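Local coordinates for protein dehydrogenase (Chromobacterium violaceum, PDB 3Q2I) that binds NAD(H) and a UDP-linked N-acetylglucosaminuronic acid, and probably oxidises the sugar in the pathway to 2,3-diacetamido-2,3-dideoxy-D-mannuronic acid, at residues A[131-137]-A[322-328]; A[196-200]-A[330-335]; A[40-44]-A[73-77]. All blocks are in the same frame, centred on the assembly; numbering follows the deposited sequence.

How the contacts relate
Contacts 1 and 2 lie near the centre of the subunit and share helix 325-344: its N-terminal turn meets the loop after the last Rossmann strand, and its next turns pack on helix 193-203. They touch through Asp197, whose OD1 takes Lys133 NZ at 2.8 Å and whose OD2 takes Arg136 NE at 2.9 Å, and one water serves both. Contact 1 is rich in salt bridges and only partly buried, whereas contact 2 is buried and mostly apolar, with a water-bridged charged pair at its margin. Contact 3, about 22 Å from contact 1 between centres, is small and buried: a short threonine-to-aspartate hydrogen bond beside an isoleucine methyl joins strand 39-45 to the loop before strand 78-81.

Contact 1 of 3, residues A[131-137]-A[322-328]; sequences VVKQNRR and ETDGREG. With NAI (1,4-dihydronicotinamide adenine dinucleotide), chain B.
The backbones of 131-137 and 322-328 are joined by one almost straight hydrogen bond, Val131 N to Thr323 O at 3.0 Å (177°), just before Asp324 caps helix 325-344 by accepting from Glu327 N. Thr323 then turns its methyl toward Lys133: CG2, anti to the backbone N (OG1 at chi1 -64°), meets Lys133 CD at 3.4 Å, a tight crossing at about a right angle. Val131 CG2 rests 3.7 Å from Gly325 CA. Arg136 stretches its extended chain to Glu327 and delivers NH1 and NH2 end-on to one oxygen, OE1. The bond from NH2 is 3.0 Å and uses the anti lone pair, while NH1 comes from above the carboxylate plane; the two flat groups stand 87° apart. Thr323 OG1 lies over one face of this guanidinium, and a water in its plane bridges Arg136 NH1 and Glu322 O. Arg137 makes a second salt bridge at a more exposed place, with NE on the syn lone pair of Glu322 OE1 at 3.1 Å and NH2 more weakly on OE2. Gln134 points the other way and reads the nicotinamide carboxamide of the cofactor with both ends of its amide: NE2 gives to O7N at 2.8 Å and OE1 accepts from N7N. Asp197 of helix 193-203 is the further partner of Lys133 and Arg136, and Lys330 that of Glu327. The loop follows strand 129-131, outermost in the chain's parallel sheet; Val131 and Val132 touch strand 101-104, and Val132 also helix 304-315.

Contact 2 of 3, residues A[196-200]-A[330-335]; sequences VDLLD and KSLELL
Val196 lays both of its methyls against the end of Leu335, CG2 reaching Leu335 CD2 at 3.8 Å with CG1 close beside it. This is helix-on-helix packing in the C-terminal alpha/beta domain of the oxidoreductase family: the axes of 196-200 and 330-335 pass 8.7 Å apart at 111°, a steep crossing that limits the overlap to a few residues. Phe188 of helix 187-191 touches both Val196 and Leu335, extending the apolar patch. One turn on from Val196, Leu199 CB sits 4.0 Å from Leu334 CD1, which also approaches the backbone N of Asp200. The backbones come nearest at Asp197 and Ser331, where Ser331 CB lies 4.0 Å from Asp197 CA. With CG anti to its N (chi1 -176°), the Asp197 carboxylate lies beside Ser331 and pairs with Lys133 and Arg136; Ser331 OG is likewise bound to Lys133 NZ. The polar margin is therefore tied to the loop after strand 129-131, and a water accepts from Ser331 N at 2.9 Å. Farther out on the polar side Lys330, extended beyond CG, runs across Asp200 at about a right angle, its CD 3.4 Å from OD1. Its NZ, paired with Glu327, stays beyond direct salt-bridge range of Asp200; a single water spans the gap, 2.7 Å from Lys330 NZ and 2.7 Å from Asp200 OD1.

Contact 3 of 3, residues A[40-44]-A[73-77]; sequences ELIDV and QTDAD
Thr74 OG1 gives a short hydrogen bond of 2.6 Å to Asp43 OD2 and at the same time accepts from Ala76 N at 3.2 Å, the latter closing an ST turn. The hydroxyl reaches both because it stands anti to the backbone N of Thr74 (chi1 -168°), turned toward strand 39-45. It meets Asp43 OD2 from above the carboxylate plane, 56° out of it. The other carboxylate oxygen, OD1, is bound to His64 NE2 of strand 62-64, so each carboxylate oxygen of Asp43 has a partner. Beside this polar pair Ile42 extends its terminal methyl over the turn. CD1 lies 3.4 Å from Asp75 OD1 and also touches Thr74 OG1 and the methyl of Ala76, with the Ile42 side chain crossing those of Thr74 and Asp75 at about a right angle. Asp75 has its salt bridge to Arg15 on strand 14-19 through its other oxygen.

The contact joins a strand of the Rossmann sheet, 39-45, which runs between 62-64 and 14-19, to the loop that leads from helix 67-73 into strand 78-81. Thr74 and Ala76 also pack on Ala17 of strand 14-19. Asp43 OD2 lies 3.1 Å from another acceptor, Ile42 O, and the Asp75 carboxylate is not far off; the threonine and histidine bonds may offset both, while fixing the turn to the strand.

Contact 1 of 3, residues A[131-137]-A[322-328]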
loop_
_atom_site.group_PDB
_atom_site.type_symbol
_atom_site.label_atom_id
_atom_site.label_comp_id
_atom_site.label_asym_id
_atom_site.label_seq_id
_atom_site.Cartn_x
_atom_site.Cartn_y
_atom_site.Cartn_z
ATOM N N VAL A 131 18.706 -20.462 -26.690
ATOM C CA VAL A 131 17.893 -19.270 -26.990
ATOM C C VAL A 131 18.783 -18.417 -27.848
ATOM O O VAL A 131 19.944 -18.149 -27.514
ATOM C CB VAL A 131 17.508 -18.522 -25.686
ATOM C CG1 VAL A 131 16.683 -17.259 -26.060
ATOM C CG2 VAL A 131 16.747 -19.449 -24.738
ATOM N N VAL A 132 18.235 -17.927 -28.956
ATOM C CA VAL A 132 19.007 -17.146 -29.908
ATOM C C VAL A 132 19.226 -15.731 -29.450
ATOM O O VAL A 132 18.284 -14.935 -29.480
ATOM C CB VAL A 132 18.332 -17.156 -31.293
ATOM C CG1 VAL A 132 19.146 -16.299 -32.227
ATOM C CG2 VAL A 132 18.092 -18.564 -31.795
ATOM N N LYS A 133 20.434 -15.421 -29.025
ATOM C CA LYS A 133 20.885 -14.050 -28.731
ATOM C C LYS A 133 22.126 -13.768 -29.598
ATOM O O LYS A 133 23.277 -13.709 -29.129
ATOM C CB LYS A 133 21.205 -13.910 -27.235
ATOM C CG LYS A 133 19.979 -13.914 -26.328
ATOM C CD LYS A 133 20.338 -13.901 -24.841
ATOM C CE LYS A 133 19.065 -13.982 -23.980
ATOM N NZ LYS A 133 18.517 -12.572 -23.937
ATOM N N GLN A 134 21.855 -13.509 -30.868
ATOM C CA GLN A 134 22.945 -13.484 -31.850
ATOM C C GLN A 134 23.747 -12.189 -31.812
ATOM O O GLN A 134 24.859 -12.121 -32.348
ATOM C CB GLN A 134 22.390 -13.867 -33.226
ATOM C CG GLN A 134 21.787 -12.738 -34.048
ATOM C CD GLN A 134 20.427 -12.327 -33.573
ATOM O OE1 GLN A 134 19.882 -12.914 -32.641
ATOM N NE2 GLN A 134 19.842 -11.348 -34.252
ATOM N N ASN A 135 23.229 -11.147 -31.172
ATOM C CA ASN A 135 23.943 -9.857 -31.112
ATOM C C ASN A 135 25.141 -9.787 -30.169
ATOM O O ASN A 135 25.980 -8.895 -30.267
ATOM C CB ASN A 135 22.944 -8.743 -30.718
ATOM C CG ASN A 135 22.766 -7.665 -31.772
ATOM O OD1 ASN A 135 22.876 -7.915 -32.979
ATOM N ND2 ASN A 135 22.381 -6.452 -31.317
ATOM N N ARG A 136 25.177 -10.685 -29.180
ATOM C CA ARG A 136 26.196 -10.684 -28.143
ATOM C C ARG A 136 27.590 -10.814 -28.768
ATOM O O ARG A 136 28.541 -10.279 -28.237
ATOM C CB ARG A 136 25.996 -11.869 -27.193
ATOM C CG ARG A 136 24.819 -11.691 -26.231
ATOM C CD ARG A 136 24.989 -12.686 -25.109
ATOM N NE ARG A 136 23.861 -12.471 -24.188
ATOM C CZ ARG A 136 23.684 -13.219 -23.105
ATOM N NH1 ARG A 136 24.538 -14.203 -22.826
ATOM N NH2 ARG A 136 22.640 -13.018 -22.300
ATOM N N ARG A 137 27.667 -11.512 -29.896
ATOM C CA ARG A 137 28.999 -11.677 -30.510
ATOM C C ARG A 137 29.373 -10.559 -31.466
ATOM O O ARG A 137 30.451 -10.591 -32.061
ATOM C CB ARG A 137 29.148 -13.058 -31.151
ATOM C CG ARG A 137 29.370 -14.173 -30.134
ATOM C CD ARG A 137 30.843 -14.299 -29.760
ATOM N NE ARG A 137 31.029 -15.072 -28.532
ATOM C CZ ARG A 137 32.204 -15.368 -27.983
ATOM N NH1 ARG A 137 33.335 -14.956 -28.539
ATOM N NH2 ARG A 137 32.247 -16.090 -26.870
ATOM N N GLU A 322 26.383 -20.887 -25.448
ATOM C CA GLU A 322 26.633 -19.515 -25.038
ATOM C C GLU A 322 25.376 -18.966 -24.387
ATOM O O GLU A 322 25.469 -18.084 -23.540
ATOM C CB GLU A 322 26.962 -18.620 -26.232
ATOM C CG GLU A 322 28.180 -19.179 -26.935
ATOM C CD GLU A 322 29.206 -18.131 -27.261
ATOM O OE1 GLU A 322 28.828 -17.009 -27.673
ATOM O OE2 GLU A 322 30.402 -18.461 -27.117
ATOM N N THR A 323 24.237 -19.396 -24.883
ATOM C CA THR A 323 22.996 -18.852 -24.297
ATOM C C THR A 323 21.949 -19.928 -24.221
ATOM O O THR A 323 21.243 -20.198 -25.200
ATOM C CB THR A 323 22.460 -17.663 -25.115
ATOM O OG1 THR A 323 23.406 -16.585 -25.063
ATOM C CG2 THR A 323 21.155 -17.199 -24.456
ATOM N N ASP A 324 21.842 -20.599 -23.077
ATOM C CA ASP A 324 20.811 -21.613 -22.905
ATOM C C ASP A 324 19.526 -21.016 -22.310
ATOM O O ASP A 324 19.488 -19.805 -22.121
ATOM C CB ASP A 324 21.302 -22.793 -22.091
ATOM C CG ASP A 324 21.731 -22.440 -20.664
ATOM O OD1 ASP A 324 22.346 -23.327 -20.008
ATOM O OD2 ASP A 324 21.493 -21.322 -20.173
ATOM N N GLY A 325 18.515 -21.848 -22.074
ATOM C CA GLY A 325 17.231 -21.352 -21.567
ATOM C C GLY A 325 17.383 -20.612 -20.253
ATOM O O GLY A 325 16.757 -19.538 -20.053
ATOM N N ARG A 326 18.205 -21.125 -19.353
ATOM C CA ARG A 326 18.439 -20.459 -18.097
ATOM C C ARG A 326 19.078 -19.088 -18.265
ATOM O O ARG A 326 18.770 -18.116 -17.554
ATOM C CB ARG A 326 19.347 -21.311 -17.236
ATOM C CG ARG A 326 18.615 -21.989 -16.167
ATOM C CD ARG A 326 19.574 -22.707 -15.209
ATOM N NE ARG A 326 18.607 -23.455 -14.457
ATOM C CZ ARG A 326 17.995 -24.560 -14.861
ATOM N NH1 ARG A 326 18.361 -25.171 -16.010
ATOM N NH2 ARG A 326 17.037 -25.068 -14.118
ATOM N N GLU A 327 19.974 -18.944 -19.230
ATOM C CA GLU A 327 20.555 -17.639 -19.547
ATOM C C GLU A 327 19.456 -16.730 -20.107
ATOM O O GLU A 327 19.337 -15.571 -19.676
ATOM C CB GLU A 327 21.716 -17.769 -20.552
ATOM C CG GLU A 327 22.334 -16.404 -20.909
ATOM C CD GLU A 327 23.127 -15.762 -19.766
ATOM O OE1 GLU A 327 23.484 -14.558 -19.878
ATOM O OE2 GLU A 327 23.412 -16.452 -18.754
ATOM N N GLY A 328 18.579 -17.271 -20.957
ATOM C CA GLY A 328 17.473 -16.505 -21.540
ATOM C C GLY A 328 16.531 -15.991 -20.437
ATOM O O GLY A 328 15.949 -14.931 -20.600
HETATM P PA NAI B . 6.688 -14.231 -39.221
HETATM O O1A NAI B . 5.289 -13.827 -38.995
HETATM O O2A NAI B . 7.459 -13.695 -40.507
HETATM O O5B NAI B . 6.889 -15.798 -39.236
HETATM C C5B NAI B . 5.697 -16.447 -38.895
HETATM C C4B NAI B . 5.821 -17.908 -39.302
HETATM O O4B NAI B . 5.326 -18.844 -38.328
HETATM C C3B NAI B . 4.773 -17.806 -40.412
HETATM O O3B NAI B . 5.285 -18.340 -41.642
HETATM C C2B NAI B . 3.511 -18.460 -39.825
HETATM O O2B NAI B . 2.645 -19.043 -40.791
HETATM C C1B NAI B . 4.212 -19.531 -38.956
HETATM N N9A NAI B . 3.347 -20.138 -37.971
HETATM C C8A NAI B . 2.465 -19.490 -37.139
HETATM N N7A NAI B . 1.924 -20.370 -36.345
HETATM C C5A NAI B . 2.488 -21.609 -36.540
HETATM C C6A NAI B . 2.299 -22.901 -36.006
HETATM N N6A NAI B . 1.405 -23.152 -34.987
HETATM N N1A NAI B . 3.026 -23.914 -36.507
HETATM C C2A NAI B . 3.875 -23.691 -37.489
HETATM N N3A NAI B . 4.105 -22.505 -38.048
HETATM C C4A NAI B . 3.392 -21.450 -37.598
HETATM O O3 NAI B . 7.534 -13.771 -37.952
HETATM P PN NAI B . 9.063 -13.587 -37.816
HETATM O O1N NAI B . 9.450 -12.142 -37.953
HETATM O O2N NAI B . 9.918 -14.588 -38.631
HETATM O O5D NAI B . 9.386 -13.707 -36.225
HETATM C C5D NAI B . 9.492 -15.070 -35.884
HETATM C C4D NAI B . 10.107 -15.247 -34.499
HETATM O O4D NAI B . 11.466 -14.800 -34.641
HETATM C C3D NAI B . 9.530 -14.304 -33.406
HETATM O O3D NAI B . 9.648 -15.011 -32.169
HETATM C C2D NAI B . 10.513 -13.128 -33.384
HETATM O O2D NAI B . 10.623 -12.537 -32.091
HETATM C C1D NAI B . 11.877 -13.787 -33.740
HETATM N N1N NAI B . 12.812 -12.868 -34.348
HETATM C C2N NAI B . 14.038 -12.789 -33.877
HETATM C C3N NAI B . 14.971 -11.868 -34.370
HETATM C C7N NAI B . 16.356 -11.814 -33.852
HETATM O O7N NAI B . 17.084 -10.839 -33.881
HETATM N N7N NAI B . 16.910 -12.925 -33.280
HETATM C C4N NAI B . 14.512 -10.948 -35.334
HETATM C C5N NAI B . 13.251 -11.142 -35.870
HETATM C C6N NAI B . 12.405 -12.096 -35.363
HETATM O O HOH W 1 19.116 -13.262 -20.833
HETATM O O HOH W 2 26.821 -15.277 -24.000
#

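Contact 2 of 3, residues A[196-200]-A[330-335]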
loop_
_atom_site.group_PDB
_atom_site.type_symbol
_atom_site.label_atom_id
_atom_site.label_comp_id
_atom_site.label_asym_id
_atom_site.label_seq_id
_atom_site.Cartn_x
_atom_site.Cartn_y
_atom_site.Cartn_z
ATOM N N VAL A 196 17.772 -4.834 -23.988
ATOM C CA VAL A 196 17.400 -5.262 -22.634
ATOM C C VAL A 196 18.404 -6.298 -22.152
ATOM O O VAL A 196 18.817 -6.315 -20.976
ATOM C CB VAL A 196 15.933 -5.837 -22.543
ATOM C CG1 VAL A 196 15.695 -6.371 -21.116
ATOM C CG2 VAL A 196 14.959 -4.717 -22.932
ATOM N N ASP A 197 18.797 -7.180 -23.089
ATOM C CA ASP A 197 19.743 -8.231 -22.756
ATOM C C ASP A 197 21.023 -7.668 -22.156
ATOM O O ASP A 197 21.674 -8.341 -21.362
ATOM C CB ASP A 197 20.080 -9.016 -24.024
ATOM C CG ASP A 197 20.982 -10.189 -23.781
ATOM O OD1 ASP A 197 20.659 -11.021 -22.924
ATOM O OD2 ASP A 197 22.008 -10.292 -24.501
ATOM N N LEU A 198 21.447 -6.482 -22.593
ATOM C CA LEU A 198 22.728 -5.969 -22.103
ATOM C C LEU A 198 22.725 -5.639 -20.612
ATOM O O LEU A 198 23.763 -5.449 -19.993
ATOM C CB LEU A 198 23.111 -4.669 -22.861
ATOM C CG LEU A 198 23.106 -4.845 -24.410
ATOM C CD1 LEU A 198 23.315 -3.535 -25.079
ATOM C CD2 LEU A 198 24.113 -5.937 -24.836
ATOM N N LEU A 199 21.526 -5.379 -20.076
ATOM C CA LEU A 199 21.462 -4.909 -18.700
ATOM C C LEU A 199 22.045 -5.899 -17.700
ATOM O O LEU A 199 22.856 -5.508 -16.861
ATOM C CB LEU A 199 20.020 -4.481 -18.380
ATOM C CG LEU A 199 19.396 -3.390 -19.245
ATOM C CD1 LEU A 199 17.917 -3.086 -18.914
ATOM C CD2 LEU A 199 20.236 -2.123 -19.089
ATOM N N ASP A 200 21.607 -7.147 -17.716
ATOM C CA ASP A 200 22.201 -8.156 -16.874
ATOM C C ASP A 200 23.542 -8.675 -17.462
ATOM O O ASP A 200 24.504 -8.833 -16.706
ATOM C CB ASP A 200 21.220 -9.339 -16.722
ATOM C CG ASP A 200 21.769 -10.429 -15.811
ATOM O OD1 ASP A 200 22.559 -11.282 -16.298
ATOM O OD2 ASP A 200 21.573 -10.386 -14.587
ATOM N N LYS A 330 17.251 -14.697 -17.713
ATOM C CA LYS A 330 17.738 -13.465 -17.050
ATOM C C LYS A 330 17.117 -12.241 -17.698
ATOM O O LYS A 330 16.608 -11.348 -16.976
ATOM C CB LYS A 330 19.266 -13.348 -17.014
ATOM C CG LYS A 330 19.875 -14.537 -16.295
ATOM C CD LYS A 330 21.382 -14.442 -16.399
ATOM C CE LYS A 330 22.072 -15.625 -15.787
ATOM N NZ LYS A 330 23.555 -15.464 -15.988
ATOM N N SER A 331 17.136 -12.122 -19.018
ATOM C CA SER A 331 16.516 -10.940 -19.630
ATOM C C SER A 331 15.005 -11.060 -19.622
ATOM O O SER A 331 14.326 -10.032 -19.557
ATOM C CB SER A 331 17.072 -10.595 -21.018
ATOM O OG SER A 331 16.609 -11.486 -21.998
ATOM N N LEU A 332 14.438 -12.255 -19.753
ATOM C CA LEU A 332 12.979 -12.373 -19.684
ATOM C C LEU A 332 12.519 -11.869 -18.333
ATOM O O LEU A 332 11.502 -11.150 -18.288
ATOM C CB LEU A 332 12.540 -13.832 -19.842
ATOM C CG LEU A 332 11.038 -14.087 -19.760
ATOM C CD1 LEU A 332 10.305 -13.385 -20.905
ATOM C CD2 LEU A 332 10.717 -15.556 -19.792
ATOM N N GLU A 333 13.225 -12.225 -17.264
ATOM C CA GLU A 333 12.737 -11.810 -15.917
ATOM C C GLU A 333 12.768 -10.281 -15.835
ATOM O O GLU A 333 11.834 -9.661 -15.259
ATOM C CB GLU A 333 13.691 -12.441 -14.885
ATOM C CG GLU A 333 13.186 -12.133 -13.476
ATOM C CD GLU A 333 14.173 -12.592 -12.417
ATOM O OE1 GLU A 333 13.709 -13.128 -11.404
ATOM O OE2 GLU A 333 15.409 -12.507 -12.634
ATOM N N LEU A 334 13.760 -9.623 -16.435
ATOM C CA LEU A 334 13.771 -8.154 -16.474
ATOM C C LEU A 334 12.589 -7.613 -17.258
ATOM O O LEU A 334 11.979 -6.633 -16.859
ATOM C CB LEU A 334 15.078 -7.614 -17.061
ATOM C CG LEU A 334 16.248 -7.615 -16.109
ATOM C CD1 LEU A 334 17.496 -7.306 -16.958
ATOM C CD2 LEU A 334 16.006 -6.533 -15.041
ATOM N N LEU A 335 12.290 -8.171 -18.432
ATOM C CA LEU A 335 11.203 -7.691 -19.252
ATOM C C LEU A 335 9.920 -7.802 -18.460
ATOM O O LEU A 335 9.087 -6.880 -18.476
ATOM C CB LEU A 335 11.086 -8.521 -20.549
ATOM C CG LEU A 335 12.160 -8.298 -21.609
ATOM C CD1 LEU A 335 12.006 -9.410 -22.648
ATOM C CD2 LEU A 335 11.965 -6.927 -22.226
HETATM O O HOH W 1 19.116 -13.262 -20.833
HETATM O O HOH W 3 24.292 -12.976 -15.150
#

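Contact 3 of 3, residues A[40-44]-A[73-77]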
loop_
_atom_site.group_PDB
_atom_site.type_symbol
_atom_site.label_atom_id
_atom_site.label_comp_id
_atom_site.label_asym_id
_atom_site.label_seq_id
_atom_site.Cartn_x
_atom_site.Cartn_y
_atom_site.Cartn_z
ATOM N N GLU A 40 22.814 -30.183 -41.481
ATOM C CA GLU A 40 21.774 -30.126 -42.488
ATOM C C GLU A 40 20.376 -29.901 -41.917
ATOM O O GLU A 40 20.053 -30.344 -40.809
ATOM C CB GLU A 40 21.757 -31.419 -43.302
ATOM C CG GLU A 40 21.348 -32.637 -42.486
ATOM C CD GLU A 40 21.780 -33.943 -43.135
ATOM O OE1 GLU A 40 22.046 -34.916 -42.390
ATOM O OE2 GLU A 40 21.838 -33.980 -44.386
ATOM N N LEU A 41 19.553 -29.231 -42.718
ATOM C CA LEU A 41 18.156 -29.000 -42.389
ATOM C C LEU A 41 17.313 -30.039 -43.117
ATOM O O LEU A 41 17.217 -30.008 -44.345
ATOM C CB LEU A 41 17.767 -27.570 -42.792
ATOM C CG LEU A 41 16.310 -27.189 -42.534
ATOM C CD1 LEU A 41 16.035 -27.070 -41.030
ATOM C CD2 LEU A 41 16.184 -25.813 -43.183
ATOM N N ILE A 42 16.682 -30.939 -42.377
ATOM C CA ILE A 42 16.012 -32.088 -42.958
ATOM C C ILE A 42 14.490 -32.024 -42.940
ATOM O O ILE A 42 13.827 -32.815 -43.612
ATOM C CB ILE A 42 16.494 -33.418 -42.312
ATOM C CG1 ILE A 42 16.400 -33.314 -40.781
ATOM C CG2 ILE A 42 17.972 -33.647 -42.623
ATOM C CD1 ILE A 42 16.288 -34.658 -40.063
ATOM N N ASP A 43 13.905 -31.101 -42.159
ATOM C CA ASP A 43 12.463 -31.061 -42.056
ATOM C C ASP A 43 12.044 -29.620 -41.720
ATOM O O ASP A 43 12.747 -28.966 -40.949
ATOM C CB ASP A 43 12.007 -31.967 -40.915
ATOM C CG ASP A 43 12.209 -33.428 -41.232
ATOM O OD1 ASP A 43 11.334 -33.985 -41.942
ATOM O OD2 ASP A 43 13.230 -33.985 -40.779
ATOM N N VAL A 44 10.986 -29.141 -42.364
ATOM C CA VAL A 44 10.476 -27.783 -42.118
ATOM C C VAL A 44 8.977 -27.876 -41.924
ATOM O O VAL A 44 8.296 -28.796 -42.409
ATOM C CB VAL A 44 10.838 -26.743 -43.200
ATOM C CG1 VAL A 44 12.301 -26.428 -43.195
ATOM C CG2 VAL A 44 10.330 -27.182 -44.609
ATOM N N GLN A 73 7.971 -37.629 -37.030
ATOM C CA GLN A 73 8.709 -38.141 -38.174
ATOM C C GLN A 73 10.207 -37.858 -38.157
ATOM O O GLN A 73 11.020 -38.700 -38.554
ATOM C CB GLN A 73 8.070 -37.659 -39.474
ATOM C CG GLN A 73 6.618 -38.079 -39.637
ATOM C CD GLN A 73 5.990 -37.387 -40.821
ATOM O OE1 GLN A 73 6.668 -37.156 -41.827
ATOM N NE2 GLN A 73 4.706 -37.040 -40.713
ATOM N N THR A 74 10.594 -36.674 -37.701
ATOM C CA THR A 74 11.944 -36.201 -37.921
ATOM C C THR A 74 12.936 -36.928 -37.014
ATOM O O THR A 74 12.604 -37.316 -35.900
ATOM C CB THR A 74 12.021 -34.669 -37.732
ATOM O OG1 THR A 74 13.281 -34.180 -38.209
ATOM C CG2 THR A 74 11.856 -34.296 -36.248
ATOM N N ASP A 75 14.149 -37.148 -37.490
ATOM C CA ASP A 75 15.198 -37.558 -36.562
ATOM C C ASP A 75 16.196 -36.420 -36.419
ATOM O O ASP A 75 17.412 -36.593 -36.359
ATOM C CB ASP A 75 15.810 -38.908 -36.970
ATOM C CG ASP A 75 16.515 -38.857 -38.307
ATOM O OD1 ASP A 75 16.358 -37.884 -39.072
ATOM O OD2 ASP A 75 17.281 -39.805 -38.586
ATOM N N ALA A 76 15.669 -35.196 -36.391
ATOM C CA ALA A 76 16.549 -34.057 -36.158
ATOM C C ALA A 76 17.132 -34.181 -34.761
ATOM O O ALA A 76 16.499 -34.778 -33.890
ATOM C CB ALA A 76 15.755 -32.733 -36.286
ATOM N N ASP A 77 18.323 -33.625 -34.569
ATOM C CA ASP A 77 18.934 -33.487 -33.245
ATOM C C ASP A 77 18.281 -32.284 -32.520
ATOM O O ASP A 77 18.026 -32.350 -31.321
ATOM C CB ASP A 77 20.428 -33.224 -33.403
ATOM C CG ASP A 77 21.165 -34.418 -34.009
ATOM O OD1 ASP A 77 21.019 -35.504 -33.436
ATOM O OD2 ASP A 77 21.789 -34.263 -35.068
#